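NAD-dependent epimerase/dehydratase (Methylobacillus flagellatus KT, PDB 3GPI) is of unknown function but probably binds a dinucleotide and may act as an NAD-dependent enzyme of the epimerase/dehydratase family. Local coordinates at residues Ser4-Ala9 with Tyr196-Arg201; Glu65-Cys70 with Arg90-Ala95. One frame throughout, in Å; residues are numbered along the deposited sequence.

Contact 1 (Ser4-Ala9 with Tyr196-Arg201)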
ATOM      1  N   SER A   4       7.936  -1.965  20.320  1.00 21.03           N
ATOM      2  CA  SER A   4       7.105  -0.761  20.194  1.00 20.48           C
ATOM      3  C   SER A   4       5.603  -1.113  20.176  1.00 19.21           C
ATOM      4  O   SER A   4       5.188  -2.120  19.588  1.00 19.58           O
ATOM      5  CB  SER A   4       7.492  -0.003  18.929  1.00 21.09           C
ATOM      6  OG  SER A   4       7.467  -0.923  17.839  1.00 23.80           O
ATOM      7  N   LYS A   5       4.805  -0.262  20.824  1.00 17.25           N
ATOM      8  CA  LYS A   5       3.334  -0.327  20.746  1.00 16.61           C
ATOM      9  C   LYS A   5       2.931   0.390  19.463  1.00 15.28           C
ATOM     10  O   LYS A   5       3.471   1.473  19.155  1.00 15.02           O
ATOM     11  CB  LYS A   5       2.704   0.372  21.939  1.00 17.44           C
ATOM     12  CG  LYS A   5       3.039  -0.326  23.256  1.00 18.75           C
ATOM     13  CD  LYS A   5       2.242   0.353  24.357  1.00 25.19           C
ATOM     14  CE  LYS A   5       2.598  -0.181  25.715  1.00 30.56           C
ATOM     15  NZ  LYS A   5       3.810   0.488  26.241  1.00 32.60           N
ATOM     16  N   ILE A   6       2.004  -0.209  18.707  1.00 13.67           N
ATOM     17  CA  ILE A   6       1.680   0.246  17.358  1.00 14.24           C
ATOM     18  C   ILE A   6       0.213   0.566  17.271  1.00 13.28           C
ATOM     19  O   ILE A   6      -0.614  -0.230  17.703  1.00 14.69           O
ATOM     20  CB  ILE A   6       1.932  -0.873  16.320  1.00 14.20           C
ATOM     21  CG1 ILE A   6       3.250  -1.621  16.543  1.00 17.77           C
ATOM     22  CG2 ILE A   6       1.845  -0.323  14.905  1.00 14.85           C
ATOM     23  CD1 ILE A   6       4.476  -0.813  16.292  1.00 19.76           C
ATOM     24  N   LEU A   7      -0.102   1.739  16.723  1.00 12.90           N
ATOM     25  CA  LEU A   7      -1.481   2.067  16.331  1.00 13.32           C
ATOM     26  C   LEU A   7      -1.551   2.057  14.820  1.00 12.48           C
ATOM     27  O   LEU A   7      -0.748   2.723  14.173  1.00 13.26           O
ATOM     28  CB  LEU A   7      -1.862   3.438  16.861  1.00 13.52           C
ATOM     29  CG  LEU A   7      -3.203   3.989  16.380  1.00 13.72           C
ATOM     30  CD1 LEU A   7      -4.370   3.089  16.700  1.00 16.67           C
ATOM     31  CD2 LEU A   7      -3.376   5.373  16.999  1.00 15.77           C
ATOM     32  N   ILE A   8      -2.467   1.249  14.278  1.00 13.42           N
ATOM     33  CA  ILE A   8      -2.692   1.214  12.826  1.00 13.84           C
ATOM     34  C   ILE A   8      -4.022   1.919  12.552  1.00 14.48           C
ATOM     35  O   ILE A   8      -5.073   1.418  12.985  1.00 15.59           O
ATOM     36  CB  ILE A   8      -2.757  -0.232  12.323  1.00 13.98           C
ATOM     37  CG1 ILE A   8      -1.416  -0.960  12.594  1.00 14.84           C
ATOM     38  CG2 ILE A   8      -3.105  -0.249  10.815  1.00 14.46           C
ATOM     39  CD1 ILE A   8      -1.442  -2.460  12.349  1.00 16.02           C
ATOM     40  N   ALA A   9      -3.980   3.069  11.900  1.00 15.70           N
ATOM     41  CA  ALA A   9      -5.206   3.779  11.558  1.00 17.12           C
ATOM     42  C   ALA A   9      -5.615   3.343  10.174  1.00 18.46           C
ATOM     43  O   ALA A   9      -4.915   3.615   9.205  1.00 19.11           O
ATOM     44  CB  ALA A   9      -5.006   5.250  11.593  1.00 17.91           C
ATOM     45  N   TYR A 196       8.992  -5.032   8.561  1.00 12.72           N
ATOM     46  CA  TYR A 196      10.452  -5.059   8.515  1.00 12.91           C
ATOM     47  C   TYR A 196      11.021  -3.690   8.901  1.00 13.34           C
ATOM     48  O   TYR A 196      11.987  -3.605   9.713  1.00 14.47           O
ATOM     49  CB  TYR A 196      10.924  -5.480   7.125  1.00 13.02           C
ATOM     50  CG  TYR A 196      12.402  -5.411   6.881  1.00 14.17           C
ATOM     51  CD1 TYR A 196      13.237  -6.416   7.370  1.00 18.04           C
ATOM     52  CD2 TYR A 196      12.956  -4.385   6.107  1.00 16.22           C
ATOM     53  CE1 TYR A 196      14.572  -6.390   7.114  1.00 17.85           C
ATOM     54  CE2 TYR A 196      14.341  -4.343   5.864  1.00 16.05           C
ATOM     55  CZ  TYR A 196      15.117  -5.365   6.370  1.00 16.49           C
ATOM     56  OH  TYR A 196      16.487  -5.341   6.128  1.00 19.40           O
ATOM     57  N   LEU A 197      10.418  -2.623   8.405  1.00 13.33           N
ATOM     58  CA  LEU A 197      10.943  -1.288   8.737  1.00 13.67           C
ATOM     59  C   LEU A 197      10.735  -1.017  10.216  1.00 15.17           C
ATOM     60  O   LEU A 197      11.535  -0.339  10.840  1.00 16.21           O
ATOM     61  CB  LEU A 197      10.267  -0.197   7.903  1.00 14.16           C
ATOM     62  CG  LEU A 197      10.574  -0.253   6.415  1.00 14.57           C
ATOM     63  CD1 LEU A 197       9.814   0.869   5.741  1.00 17.28           C
ATOM     64  CD2 LEU A 197      12.089  -0.152   6.142  1.00 15.32           C
ATOM     65  N   ILE A 198       9.664  -1.542  10.795  1.00 15.31           N
ATOM     66  CA  ILE A 198       9.415  -1.369  12.218  1.00 16.79           C
ATOM     67  C   ILE A 198      10.458  -2.110  13.021  1.00 18.67           C
ATOM     68  O   ILE A 198      10.930  -1.568  14.037  1.00 20.31           O
ATOM     69  CB  ILE A 198       7.943  -1.797  12.549  1.00 14.87           C
ATOM     70  CG1 ILE A 198       6.979  -0.694  12.080  1.00 14.44           C
ATOM     71  CG2 ILE A 198       7.746  -2.068  14.081  1.00 16.96           C
ATOM     72  CD1 ILE A 198       5.527  -1.126  12.077  1.00 14.68           C
ATOM     73  N   GLN A 199      10.829  -3.318  12.592  1.00 19.08           N
ATOM     74  CA  GLN A 199      11.894  -4.094  13.252  1.00 22.11           C
ATOM     75  C   GLN A 199      13.254  -3.397  13.142  1.00 23.25           C
ATOM     76  O   GLN A 199      14.060  -3.457  14.088  1.00 25.83           O
ATOM     77  CB  GLN A 199      11.951  -5.508  12.695  1.00 22.98           C
ATOM     78  CG  GLN A 199      12.986  -6.386  13.384  1.00 27.29           C
ATOM     79  CD  GLN A 199      13.060  -7.766  12.779  1.00 31.41           C
ATOM     80  OE1 GLN A 199      13.572  -7.941  11.667  1.00 32.00           O
ATOM     81  NE2 GLN A 199      12.557  -8.761  13.507  1.00 33.17           N
ATOM     82  N   GLN A 200      13.492  -2.704  12.027  1.00 22.74           N
ATOM     83  CA  GLN A 200      14.754  -2.037  11.751  1.00 25.09           C
ATOM     84  C   GLN A 200      14.828  -0.654  12.416  1.00 24.11           C
ATOM     85  O   GLN A 200      15.952  -0.163  12.669  1.00 25.06           O
ATOM     86  CB  GLN A 200      14.960  -1.879  10.220  1.00 24.79           C
ATOM     87  CG  GLN A 200      15.107  -3.212   9.454  1.00 27.98           C
ATOM     88  CD  GLN A 200      16.537  -3.698   9.325  1.00 27.62           C
ATOM     89  OE1 GLN A 200      16.871  -4.836   9.705  1.00 31.16           O
ATOM     90  NE2 GLN A 200      17.382  -2.858   8.758  1.00 30.21           N
ATOM     91  N   ARG A 201      13.680  -0.011  12.679  1.00 23.29           N
ATOM     92  CA  ARG A 201      13.587   1.443  13.016  1.00 23.20           C
ATOM     93  C   ARG A 201      14.527   1.817  14.148  1.00 23.68           C
ATOM     94  O   ARG A 201      15.192   2.859  14.078  1.00 24.08           O
ATOM     95  CB  ARG A 201      12.117   1.901  13.302  1.00 22.93           C
ATOM     96  CG  ARG A 201      11.873   3.264  14.053  1.00 25.49           C
ATOM     97  CD  ARG A 201      12.383   4.565  13.359  1.00 26.57           C
ATOM     98  NE  ARG A 201      12.095   5.763  14.159  1.00 25.44           N
ATOM     99  CZ  ARG A 201      12.766   6.155  15.243  1.00 26.77           C
ATOM    100  NH1 ARG A 201      13.795   5.437  15.706  1.00 27.48           N
ATOM    101  NH2 ARG A 201      12.406   7.268  15.874  1.00 27.29           N
TER
HETATM  102  O   HOH W   1       9.935  -0.349  16.382  1.00 30.93           O

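Contact 2 (Glu65-Cys70 with Arg90-Ala95)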
ATOM      1  N   GLU A  65       4.102   4.045  20.278  1.00 14.15           N
ATOM      2  CA  GLU A  65       5.376   4.586  19.827  1.00 15.16           C
ATOM      3  C   GLU A  65       5.390   4.722  18.312  1.00 13.58           C
ATOM      4  O   GLU A  65       6.169   5.511  17.784  1.00 14.47           O
ATOM      5  CB  GLU A  65       6.502   3.657  20.250  1.00 15.84           C
ATOM      6  CG  GLU A  65       6.944   3.923  21.701  1.00 21.41           C
ATOM      7  CD  GLU A  65       6.397   2.962  22.742  1.00 28.33           C
ATOM      8  OE1 GLU A  65       6.059   1.787  22.435  1.00 29.80           O
ATOM      9  OE2 GLU A  65       6.372   3.384  23.926  1.00 30.25           O
ATOM     10  N   ILE A  66       4.556   3.939  17.614  1.00 13.71           N
ATOM     11  CA  ILE A  66       4.541   3.959  16.163  1.00 12.82           C
ATOM     12  C   ILE A  66       3.106   4.124  15.671  1.00 12.30           C
ATOM     13  O   ILE A  66       2.191   3.434  16.155  1.00 13.09           O
ATOM     14  CB  ILE A  66       5.124   2.648  15.570  1.00 13.19           C
ATOM     15  CG1 ILE A  66       6.535   2.368  16.062  1.00 16.57           C
ATOM     16  CG2 ILE A  66       5.049   2.622  14.034  1.00 15.14           C
ATOM     17  CD1 ILE A  66       7.610   3.263  15.511  1.00 21.55           C
ATOM     18  N   LEU A  67       2.897   5.077  14.746  1.00 12.67           N
ATOM     19  CA  LEU A  67       1.640   5.167  14.010  1.00 12.98           C
ATOM     20  C   LEU A  67       1.835   4.665  12.598  1.00 13.07           C
ATOM     21  O   LEU A  67       2.761   5.125  11.937  1.00 13.05           O
ATOM     22  CB  LEU A  67       1.173   6.615  13.966  1.00 13.65           C
ATOM     23  CG  LEU A  67      -0.039   6.908  13.067  1.00 14.03           C
ATOM     24  CD1 LEU A  67      -1.304   6.198  13.535  1.00 16.87           C
ATOM     25  CD2 LEU A  67      -0.255   8.431  13.010  1.00 14.97           C
ATOM     26  N   VAL A  68       0.993   3.722  12.151  1.00 12.94           N
ATOM     27  CA  VAL A  68       0.940   3.383  10.730  1.00 12.45           C
ATOM     28  C   VAL A  68      -0.391   3.914  10.221  1.00 12.16           C
ATOM     29  O   VAL A  68      -1.440   3.480  10.702  1.00 14.04           O
ATOM     30  CB  VAL A  68       1.020   1.847  10.489  1.00 11.89           C
ATOM     31  CG1 VAL A  68       1.016   1.573   8.999  1.00 13.70           C
ATOM     32  CG2 VAL A  68       2.272   1.291  11.126  1.00 13.23           C
ATOM     33  N   TYR A  69      -0.344   4.859   9.291  1.00 14.22           N
ATOM     34  CA  TYR A  69      -1.556   5.495   8.830  1.00 16.06           C
ATOM     35  C   TYR A  69      -1.864   5.004   7.426  1.00 16.78           C
ATOM     36  O   TYR A  69      -1.116   5.294   6.501  1.00 16.27           O
ATOM     37  CB  TYR A  69      -1.371   7.015   8.864  1.00 16.89           C
ATOM     38  CG  TYR A  69      -2.650   7.791   8.694  1.00 19.47           C
ATOM     39  CD1 TYR A  69      -3.437   8.105   9.789  1.00 19.95           C
ATOM     40  CD2 TYR A  69      -3.076   8.183   7.427  1.00 22.67           C
ATOM     41  CE1 TYR A  69      -4.615   8.791   9.639  1.00 23.53           C
ATOM     42  CE2 TYR A  69      -4.247   8.897   7.266  1.00 25.72           C
ATOM     43  CZ  TYR A  69      -5.013   9.183   8.374  1.00 25.27           C
ATOM     44  OH  TYR A  69      -6.187   9.867   8.210  1.00 27.40           O
ATOM     45  N   CYS A  70      -2.966   4.272   7.324  1.00 18.39           N
ATOM     46  CA  CYS A  70      -3.405   3.639   6.076  1.00 21.81           C
ATOM     47  C   CYS A  70      -4.659   4.303   5.493  1.00 23.59           C
ATOM     48  O   CYS A  70      -5.019   3.987   4.355  1.00 24.62           O
ATOM     49  CB  CYS A  70      -3.758   2.192   6.355  1.00 22.83           C
ATOM     50  SG  CYS A  70      -2.495   1.236   7.172  1.00 26.29           S
ATOM     51  N   ARG A  90      -4.102  14.931   9.967  1.00 24.86           N
ATOM     52  CA  ARG A  90      -3.911  16.054  10.890  0.50 24.36           C
ATOM     53  C   ARG A  90      -4.665  15.803  12.194  1.00 23.17           C
ATOM     54  O   ARG A  90      -4.078  16.001  13.275  1.00 23.36           O
ATOM     55  CB  ARG A  90      -4.320  17.417  10.287  0.50 24.53           C
ATOM     56  CG  ARG A  90      -3.810  18.602  11.111  0.50 24.48           C
ATOM     57  CD  ARG A  90      -4.477  19.918  10.712  0.50 27.18           C
ATOM     58  NE  ARG A  90      -4.230  20.258   9.316  0.50 28.50           N
ATOM     59  CZ  ARG A  90      -3.078  20.740   8.866  0.50 28.67           C
ATOM     60  NH1 ARG A  90      -2.073  20.924   9.713  0.50 28.99           N
ATOM     61  NH2 ARG A  90      -2.928  21.032   7.578  0.50 30.15           N
ATOM     62  N   ASN A  91      -5.905  15.344  12.091  1.00 23.48           N
ATOM     63  CA  ASN A  91      -6.755  15.061  13.252  1.00 21.57           C
ATOM     64  C   ASN A  91      -6.130  13.966  14.104  1.00 21.48           C
ATOM     65  O   ASN A  91      -6.080  14.091  15.330  1.00 21.51           O
ATOM     66  CB  ASN A  91      -8.171  14.658  12.831  1.00 22.11           C
ATOM     67  CG  ASN A  91      -8.953  15.821  12.229  1.00 20.51           C
ATOM     68  OD1 ASN A  91      -8.539  16.975  12.331  1.00 23.43           O
ATOM     69  ND2 ASN A  91     -10.062  15.502  11.600  1.00 24.22           N
ATOM     70  N   THR A  92      -5.628  12.924  13.444  1.00 20.55           N
ATOM     71  CA  THR A  92      -5.016  11.785  14.134  1.00 19.82           C
ATOM     72  C   THR A  92      -3.734  12.209  14.832  1.00 19.06           C
ATOM     73  O   THR A  92      -3.517  11.878  16.010  1.00 17.52           O
ATOM     74  CB  THR A  92      -4.720  10.649  13.144  1.00 19.43           C
ATOM     75  OG1 THR A  92      -5.943  10.169  12.585  1.00 20.43           O
ATOM     76  CG2 THR A  92      -4.091   9.474  13.858  1.00 19.40           C
ATOM     77  N   LEU A  93      -2.855  12.941  14.163  1.00 18.95           N
ATOM     78  CA  LEU A  93      -1.657  13.404  14.815  1.00 19.99           C
ATOM     79  C   LEU A  93      -1.945  14.322  15.996  1.00 20.14           C
ATOM     80  O   LEU A  93      -1.350  14.197  17.056  1.00 21.15           O
ATOM     81  CB  LEU A  93      -0.743  14.105  13.825  1.00 20.77           C
ATOM     82  CG  LEU A  93      -0.237  13.199  12.707  1.00 21.06           C
ATOM     83  CD1 LEU A  93       0.374  14.059  11.578  1.00 21.17           C
ATOM     84  CD2 LEU A  93       0.801  12.228  13.267  1.00 21.59           C
ATOM     85  N   SER A  94      -2.887  15.244  15.815  1.00 21.10           N
ATOM     86  CA  SER A  94      -3.270  16.137  16.893  1.00 21.50           C
ATOM     87  C   SER A  94      -3.793  15.338  18.096  1.00 20.70           C
ATOM     88  O   SER A  94      -3.451  15.657  19.251  1.00 21.17           O
ATOM     89  CB  SER A  94      -4.355  17.079  16.405  1.00 22.08           C
ATOM     90  OG  SER A  94      -4.816  17.873  17.493  1.00 26.53           O
ATOM     91  N   ALA A  95      -4.582  14.307  17.824  1.00 19.62           N
ATOM     92  CA  ALA A  95      -5.190  13.490  18.898  1.00 19.49           C
ATOM     93  C   ALA A  95      -4.117  12.692  19.631  1.00 20.22           C
ATOM     94  O   ALA A  95      -4.352  12.238  20.761  1.00 20.51           O
ATOM     95  CB  ALA A  95      -6.249  12.564  18.351  1.00 20.97           C
TER

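Contact 1 (Ser4-Ala9 with Tyr196-Arg201)
Ile6 and Ile198 meet tip to tip: the end methyl of Ile6, CD1, stands 4.1 Å from the branch methyl CG2 of Ile198. Both side chains leave their backbones toward the opposite segment, but they present different branches. Ile6 sends out its long arm, whose bend at chi2 (-68°) turns CD1 to the helix. Ile198 answers with the short branch, CG2 lying anti to the backbone N, while its CG1-CD1 arm takes no part in the closest approach. The same CG2 also has Ser4 OG 3.9 Å away, so one methyl meets both a methyl and a hydroxyl, which come from the same side.

Ser4 is a partner of a different kind. Its CB points toward the helix, and chi1 of +52° places OG between the backbone N and the carbonyl carbon, within reach of a bridging water. Its direct separation from the Ile198 carbonyl, 5.2 Å from Ser4 OG to Ile198 O, is too wide for a hydrogen bond, and the water fills the interval. That water lies 2.9 Å from Ser4 OG and donates to Ile198 O at 2.8 Å, with an angle of about 129° between the two oxygens as measured at the water.

Leu22 of helix 13-24 touches both isoleucines, and Phe105 of strand 103-109 also packs on Ile198. The segments thus join strand 6-9 to helix 187-201 near the start of the strand, away from Gly10, the first glycine of a probable Rossmann-type glycine-rich turn. Only 88 Å² is buried between them. Such a small interface, with no direct hydrogen bond, implies a modest dispersion contact between methyls beside a water-mediated polar link, the water supplying the Ile198 carbonyl with a donor that the serine does not reach.

Contact 2 (Glu65-Cys70 with Arg90-Ala95)
Leu67 and Leu93 make the apolar part of this contact, their CD2 methyls 3.9 Å apart. The two side chains cross at about a right angle and touch through these methyls. The CB of Leu67 points toward the helix. Leu93 leaves the helix along its flank, and only the outer part of its side chain, through CD2, reaches the strand. The methyl of Leu67 has a second neighbour, since Thr92 CG2 lies 4.1 Å from Leu67 CD2. CD2 of Leu67 is therefore bordered by methyls of two consecutive helix residues.

The mixed polar and aromatic part belongs to Tyr69 and Thr92. Thr92 OG1 comes to the edge of the ring, near its plane, 3.5 Å from Tyr69 CE1, and the threonine CB follows at 4.0 Å from the same CE1. This is an edge approach, with no stacking over a face and no hydrogen bond between the segments. The hydroxyl finds its partner within its own helix, on the carbonyl oxygen of Gly88 one turn earlier. Its first torsion, chi1 -63°, makes that bond possible by holding OG1 beside the backbone N, while CG2, anti to that N, is handed to Leu67. Thr92 thus divides its branches between the two strand residues. In total 145 Å² is buried, and all four touching residues are shielded from solvent.

Strand 66-69 and the helix segment run nearly antiparallel, at 166°, with their axes 11.0 Å apart. Strand 66-69 pairs in parallel with strands 6-9 and 103-109, and helix 86-95 lies in the connection to the latter, so the contact belongs to a beta-alpha-beta crossover. Leu7 of strand 6-9 touches Leu67 on one side, whereas Leu143 of helix 132-143 and Val104 of strand 103-109 border Leu93.

The centres of contacts 1 and 2 lie 12 Å apart, and strands 6-9 and 66-69, which they use, are parallel neighbours in one sheet. Probable hydrogen bonds tie the strands directly: Ala9 N to Val68 O and Ala9 O to Cys70 N, each 2.8 Å. Alternation of side chains separates the two sites: Ile6 faces helix 187-201, whereas the next residue along, Leu7, lies on the other face, the one covered by helix 86-95. The helices therefore pack on opposite faces, giving the layered alpha/beta/alpha arrangement of a Rossmann fold. Along the chain contact 2 is nested within contact 1, so a local crossover is enclosed by a long-range closure of the probable dinucleotide-binding domain.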